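Local coordinates for protein 7,8-dihydro-6-hydroxymethylpterin pyrophosphokinase-dihydropteroate synthase (Plasmodium falciparum, PDB 6JWS) that probably catalyses two successive steps of folate biosynthesis, pyrophosphorylation of 6-hydroxymethyl-7,8-dihydropterin by ATP and condensation of the resulting diphosphate with 4-aminobenzoate to 7,8-dihydropteroate, at residues E93-Y97 and S236-E242; N121-K125 and N175-S179. The protein carries 1 engineered substitution. All blocks are in the same frame, centred on the assembly; numbering follows the deposited sequence.

Interaction 1: E93-Y97 and S236-E242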
loop_
_atom_site.group_PDB
_atom_site.type_symbol
_atom_site.label_atom_id
_atom_site.label_comp_id
_atom_site.label_asym_id
_atom_site.label_seq_id
_atom_site.Cartn_x
_atom_site.Cartn_y
_atom_site.Cartn_z
ATOM N N GLU B 93 45.767 22.814 17.490
ATOM C CA GLU B 93 46.420 22.968 18.779
ATOM C C GLU B 93 45.858 21.917 19.726
ATOM O O GLU B 93 44.643 21.746 19.804
ATOM C CB GLU B 93 46.166 24.364 19.348
ATOM C CG GLU B 93 46.844 25.478 18.571
ATOM C CD GLU B 93 46.097 26.800 18.626
ATOM O OE1 GLU B 93 44.850 26.767 18.691
ATOM O OE2 GLU B 93 46.759 27.858 18.607
ATOM N N GLU B 94 46.757 21.227 20.435
ATOM C CA GLU B 94 46.363 20.235 21.424
ATOM C C GLU B 94 45.533 20.909 22.513
ATOM O O GLU B 94 45.702 22.095 22.786
ATOM C CB GLU B 94 47.593 19.513 21.985
ATOM C CG GLU B 94 48.147 18.433 21.059
ATOM C CD GLU B 94 47.552 17.037 21.206
ATOM O OE1 GLU B 94 46.616 16.867 22.017
ATOM O OE2 GLU B 94 48.026 16.110 20.510
ATOM N N SER B 95 44.606 20.145 23.102
ATOM C CA SER B 95 43.831 20.578 24.253
ATOM C C SER B 95 44.713 20.487 25.496
ATOM O O SER B 95 45.749 19.828 25.463
ATOM C CB SER B 95 42.587 19.734 24.397
ATOM O OG SER B 95 41.873 20.056 25.582
ATOM N N LYS B 96 44.296 21.150 26.584
ATOM C CA LYS B 96 45.008 21.065 27.848
ATOM C C LYS B 96 44.335 20.027 28.738
ATOM O O LYS B 96 44.733 19.831 29.884
ATOM C CB LYS B 96 45.035 22.422 28.560
ATOM C CG LYS B 96 45.966 23.466 27.960
ATOM C CD LYS B 96 46.422 24.480 28.983
ATOM C CE LYS B 96 47.503 25.397 28.450
ATOM N NZ LYS B 96 47.887 26.423 29.448
ATOM N N TYR B 97 43.294 19.376 28.202
ATOM C CA TYR B 97 42.540 18.421 28.997
ATOM C C TYR B 97 42.643 17.033 28.385
ATOM O O TYR B 97 42.771 16.897 27.172
ATOM C CB TYR B 97 41.100 18.893 29.198
ATOM C CG TYR B 97 40.944 19.926 30.283
ATOM C CD1 TYR B 97 41.232 21.262 30.047
ATOM C CD2 TYR B 97 40.534 19.566 31.556
ATOM C CE1 TYR B 97 41.101 22.220 31.041
ATOM C CE2 TYR B 97 40.399 20.509 32.562
ATOM C CZ TYR B 97 40.680 21.841 32.303
ATOM O OH TYR B 97 40.537 22.772 33.290
ATOM N N SER B 236 43.637 30.194 26.971
ATOM C CA SER B 236 44.902 29.598 27.387
ATOM C C SER B 236 44.683 28.615 28.528
ATOM O O SER B 236 45.505 27.733 28.760
ATOM C CB SER B 236 45.914 30.648 27.784
ATOM O OG SER B 236 46.528 31.214 26.637
ATOM N N LYS B 237 43.569 28.795 29.241
ATOM C CA LYS B 237 43.219 27.943 30.360
ATOM C C LYS B 237 42.791 26.569 29.843
ATOM O O LYS B 237 42.777 25.612 30.613
ATOM C CB LYS B 237 42.114 28.617 31.179
ATOM C CG LYS B 237 41.544 27.801 32.329
ATOM C CD LYS B 237 40.619 28.609 33.219
ATOM C CE LYS B 237 39.739 27.750 34.106
ATOM N NZ LYS B 237 40.503 26.834 34.985
ATOM N N TYR B 238 42.455 26.477 28.545
ATOM C CA TYR B 238 41.860 25.262 28.007
ATOM C C TYR B 238 42.620 24.748 26.786
ATOM O O TYR B 238 42.599 23.547 26.525
ATOM C CB TYR B 238 40.375 25.456 27.682
ATOM C CG TYR B 238 39.527 25.892 28.846
ATOM C CD1 TYR B 238 39.302 25.047 29.921
ATOM C CD2 TYR B 238 38.937 27.146 28.868
ATOM C CE1 TYR B 238 38.531 25.441 31.004
ATOM C CE2 TYR B 238 38.163 27.554 29.943
ATOM C CZ TYR B 238 37.958 26.700 31.014
ATOM O OH TYR B 238 37.189 27.092 32.075
ATOM N N ILE B 239 43.276 25.650 26.044
ATOM C CA ILE B 239 43.995 25.252 24.841
ATOM C C ILE B 239 45.470 25.647 24.970
ATOM O O ILE B 239 45.783 26.709 25.512
ATOM C CB ILE B 239 43.309 25.830 23.580
ATOM C CG1 ILE B 239 41.811 25.495 23.533
ATOM C CG2 ILE B 239 44.022 25.397 22.302
ATOM C CD1 ILE B 239 41.041 26.204 22.439
ATOM N N HIS B 240 46.367 24.765 24.502
ATOM C CA HIS B 240 47.786 25.062 24.347
ATOM C C HIS B 240 47.972 25.905 23.091
ATOM O O HIS B 240 48.118 25.358 21.998
ATOM C CB HIS B 240 48.622 23.776 24.188
ATOM C CG HIS B 240 48.876 23.013 25.447
ATOM N ND1 HIS B 240 48.290 21.783 25.700
ATOM C CD2 HIS B 240 49.663 23.284 26.515
ATOM C CE1 HIS B 240 48.686 21.339 26.879
ATOM N NE2 HIS B 240 49.536 22.243 27.401
ATOM N N LEU B 241 47.975 27.234 23.251
ATOM C CA LEU B 241 47.957 28.130 22.102
ATOM C C LEU B 241 49.354 28.303 21.503
ATOM O O LEU B 241 50.349 28.362 22.226
ATOM C CB LEU B 241 47.352 29.473 22.518
ATOM C CG LEU B 241 45.853 29.436 22.802
ATOM C CD1 LEU B 241 45.456 30.551 23.757
ATOM C CD2 LEU B 241 45.054 29.516 21.511
ATOM N N GLU B 242 49.390 28.395 20.166
ATOM C CA GLU B 242 50.604 28.580 19.386
ATOM C C GLU B 242 51.122 30.011 19.590
ATOM O O GLU B 242 52.359 30.181 19.634
ATOM C CB GLU B 242 50.307 28.343 17.902
ATOM C CG GLU B 242 51.466 27.741 17.125
ATOM C CD GLU B 242 51.393 26.239 16.889
ATOM O OE1 GLU B 242 50.997 25.505 17.822
ATOM O OE2 GLU B 242 51.728 25.805 15.766
HETATM O O HOH W 1 40.376 22.132 25.493
#
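Ser95 and Ile239 form a single antiparallel bridge as a non-hydrogen-bonded pair, flanked by backbone bonds from Lys96 N to Tyr238 O (2.9 Å) and from His240 N to Glu94 O (3.2 Å). Lys96 then lays its extended chain across the His240 imidazole. Lys96 CG sits 3.6 Å from the centroid of the His240 ring, 10° off the normal, in a CH-pi contact, and CE lies over a ring face near CD2. Beyond the ring, Lys96 NZ donates to Ser236 O at 2.8 Å, almost in line with that C=O. The imidazole edge adds a weak bond from ND1 to Ser95 O. The contact joins the loop after helix 85-90 to the loop after helix 228-236. Within the first, Ser95 makes an ST turn: OG, anti to its own N (chi1 175°), accepts from Tyr97 N; across the contact, a water joins Ser95 OG to Tyr238 O. The Ser95 side chain is about 7 Å from the bound calcium. At one end of the contact Glu93 OE2 accepts from Glu242 N at 3.1 Å; the bond is nearly straight (170°) and reaches the carboxylate on its anti side, somewhat out of plane. At the other, Tyr97 CE1 comes within 3.5 Å of Tyr238 CD1, the rings meeting obliquely. Tyr97 also stacks on Phe173.

Interaction 2: N121-K125 and N175-S179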
loop_
_atom_site.group_PDB
_atom_site.type_symbol
_atom_site.label_atom_id
_atom_site.label_comp_id
_atom_site.label_asym_id
_atom_site.label_seq_id
_atom_site.Cartn_x
_atom_site.Cartn_y
_atom_site.Cartn_z
ATOM N N ASN B 121 26.538 27.018 42.927
ATOM C CA ASN B 121 25.967 28.291 42.508
ATOM C C ASN B 121 26.744 28.832 41.311
ATOM O O ASN B 121 27.932 28.559 41.169
ATOM C CB ASN B 121 25.895 29.293 43.663
ATOM C CG ASN B 121 24.919 28.873 44.743
ATOM O OD1 ASN B 121 23.791 28.466 44.459
ATOM N ND2 ASN B 121 25.344 28.975 45.990
ATOM N N SER B 122 26.051 29.583 40.447
ATOM C CA SER B 122 26.658 30.155 39.254
ATOM C C SER B 122 27.761 31.134 39.652
ATOM O O SER B 122 27.572 31.943 40.558
ATOM C CB SER B 122 25.621 30.829 38.396
ATOM O OG SER B 122 26.216 31.360 37.217
ATOM N N ILE B 123 28.913 31.061 38.973
ATOM C CA ILE B 123 29.938 32.051 39.248
ATOM C C ILE B 123 29.552 33.357 38.559
ATOM O O ILE B 123 29.787 34.421 39.117
ATOM C CB ILE B 123 31.375 31.590 38.924
ATOM C CG1 ILE B 123 31.726 31.765 37.448
ATOM C CG2 ILE B 123 31.649 30.174 39.418
ATOM C CD1 ILE B 123 33.131 32.257 37.218
ATOM N N LEU B 124 28.942 33.274 37.368
ATOM C CA LEU B 124 28.406 34.468 36.733
ATOM C C LEU B 124 27.146 34.898 37.481
ATOM O O LEU B 124 26.532 34.099 38.187
ATOM C CB LEU B 124 28.109 34.203 35.255
ATOM C CG LEU B 124 29.326 34.028 34.345
ATOM C CD1 LEU B 124 28.909 34.012 32.880
ATOM C CD2 LEU B 124 30.356 35.122 34.584
ATOM N N LYS B 125 26.786 36.176 37.339
ATOM C CA LYS B 125 25.635 36.714 38.047
ATOM C C LYS B 125 24.361 36.268 37.336
ATOM O O LYS B 125 24.268 36.365 36.114
ATOM C CB LYS B 125 25.731 38.242 38.139
ATOM C CG LYS B 125 26.455 38.788 39.366
ATOM C CD LYS B 125 27.022 40.198 39.196
ATOM C CE LYS B 125 26.065 41.219 38.609
ATOM N NZ LYS B 125 24.794 41.323 39.369
ATOM N N ASN B 175 34.430 26.462 33.088
ATOM C CA ASN B 175 33.891 26.888 34.372
ATOM C C ASN B 175 32.534 27.576 34.243
ATOM O O ASN B 175 31.753 27.551 35.195
ATOM C CB ASN B 175 34.857 27.782 35.150
ATOM C CG ASN B 175 36.100 27.051 35.614
ATOM O OD1 ASN B 175 36.044 25.895 36.037
ATOM N ND2 ASN B 175 37.231 27.727 35.537
ATOM N N ASP B 176 32.263 28.206 33.088
ATOM C CA ASP B 176 31.078 29.041 32.963
ATOM C C ASP B 176 30.689 29.201 31.497
ATOM O O ASP B 176 31.518 29.001 30.604
ATOM C CB ASP B 176 31.321 30.426 33.572
ATOM C CG ASP B 176 32.383 31.191 32.804
ATOM O OD1 ASP B 176 33.581 30.938 33.061
ATOM O OD2 ASP B 176 32.011 31.967 31.893
ATOM N N PRO B 177 29.422 29.602 31.217
ATOM C CA PRO B 177 28.957 29.811 29.845
ATOM C C PRO B 177 29.675 30.926 29.093
ATOM O O PRO B 177 29.756 30.897 27.858
ATOM C CB PRO B 177 27.446 30.090 29.971
ATOM C CG PRO B 177 27.211 30.435 31.433
ATOM C CD PRO B 177 28.339 29.780 32.205
ATOM N N LEU B 178 30.205 31.909 29.835
ATOM C CA LEU B 178 30.928 32.972 29.148
ATOM C C LEU B 178 32.266 32.434 28.655
ATOM O O LEU B 178 32.617 32.647 27.501
ATOM C CB LEU B 178 31.068 34.229 30.013
ATOM C CG LEU B 178 31.674 35.437 29.294
ATOM C CD1 LEU B 178 31.132 35.573 27.880
ATOM C CD2 LEU B 178 31.442 36.719 30.075
ATOM N N SER B 179 32.981 31.693 29.510
ATOM C CA SER B 179 34.209 31.058 29.043
ATOM C C SER B 179 33.888 30.079 27.911
ATOM O O SER B 179 34.605 30.028 26.908
ATOM C CB SER B 179 34.993 30.382 30.147
ATOM O OG SER B 179 34.857 31.069 31.384
#
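Leu124 meets Asp176, Pro177 and Leu178 where helix 177-190 begins, so an apolar side chain from the loop between helices 108-114 and 129-148 packs on a capped helix N-terminus. Asp176 is the N-cap, its OD2 accepting the capping bond from Ser179 N. From CA the CB of Leu124 heads toward the helix start, and CG, placed beside the backbone N and anti to the carbonyl carbon (chi1 -70°), is the first atom to reach it: Asp176 CB lies 4.2 Å from Leu124 CG. CD1 does most of the touching. Leu124 CD1 approaches Leu178 CB at 3.6 Å, Asp176 OD2 at 3.8 Å and Pro177 CG at 4.2 Å, and thus touches three consecutive residues of the cap and first turn. The side chains of Leu124 and Leu178 cross at about a right angle, as do those of Leu124 and Asp176. No hydrogen bond spans the two segments; they meet by van der Waals packing, with Leu124 CD1 also set against Asp176 OD2, an oxygen already engaged by the helix backbone. That capping N-H arrives 42° out of the carboxylate plane. The modelled position of the Ser179 hydroxyl against this carboxylate is too close and therefore doubtful. The two-stranded antiparallel sheet 219-221/316-318 closes round the same cluster: Leu124 and Leu178 both touch Met221 and Leu316, while Pro177 rests on Ile219, Leu316 and Ile318. Alongside Leu124, Ile123 adds a looser touch, its CG1 lying 4.1 Å from Asp176 CB.

Interactions 1 and 2 lie with their centres 20 Å apart in the pyrophosphokinase part of the protein, and residues 121-125 and 175-179 both fall in sequence between the two segments of interaction 1. They touch directly: Tyr238 OH lies 3.0 Å from Asn175 N, a probable hydrogen bond just before the helix cap, and Lys237 and Tyr238 also pack on Asn175 and Ser179, respectively. Each lies near a different bound species. The 93-97 loop runs near the calcium site of Glu42, Gly46 and Glu99, whereas Pro177 has its side chain about 7 Å from ATP and about 4 Å from that of the nucleotide-binding Ile211.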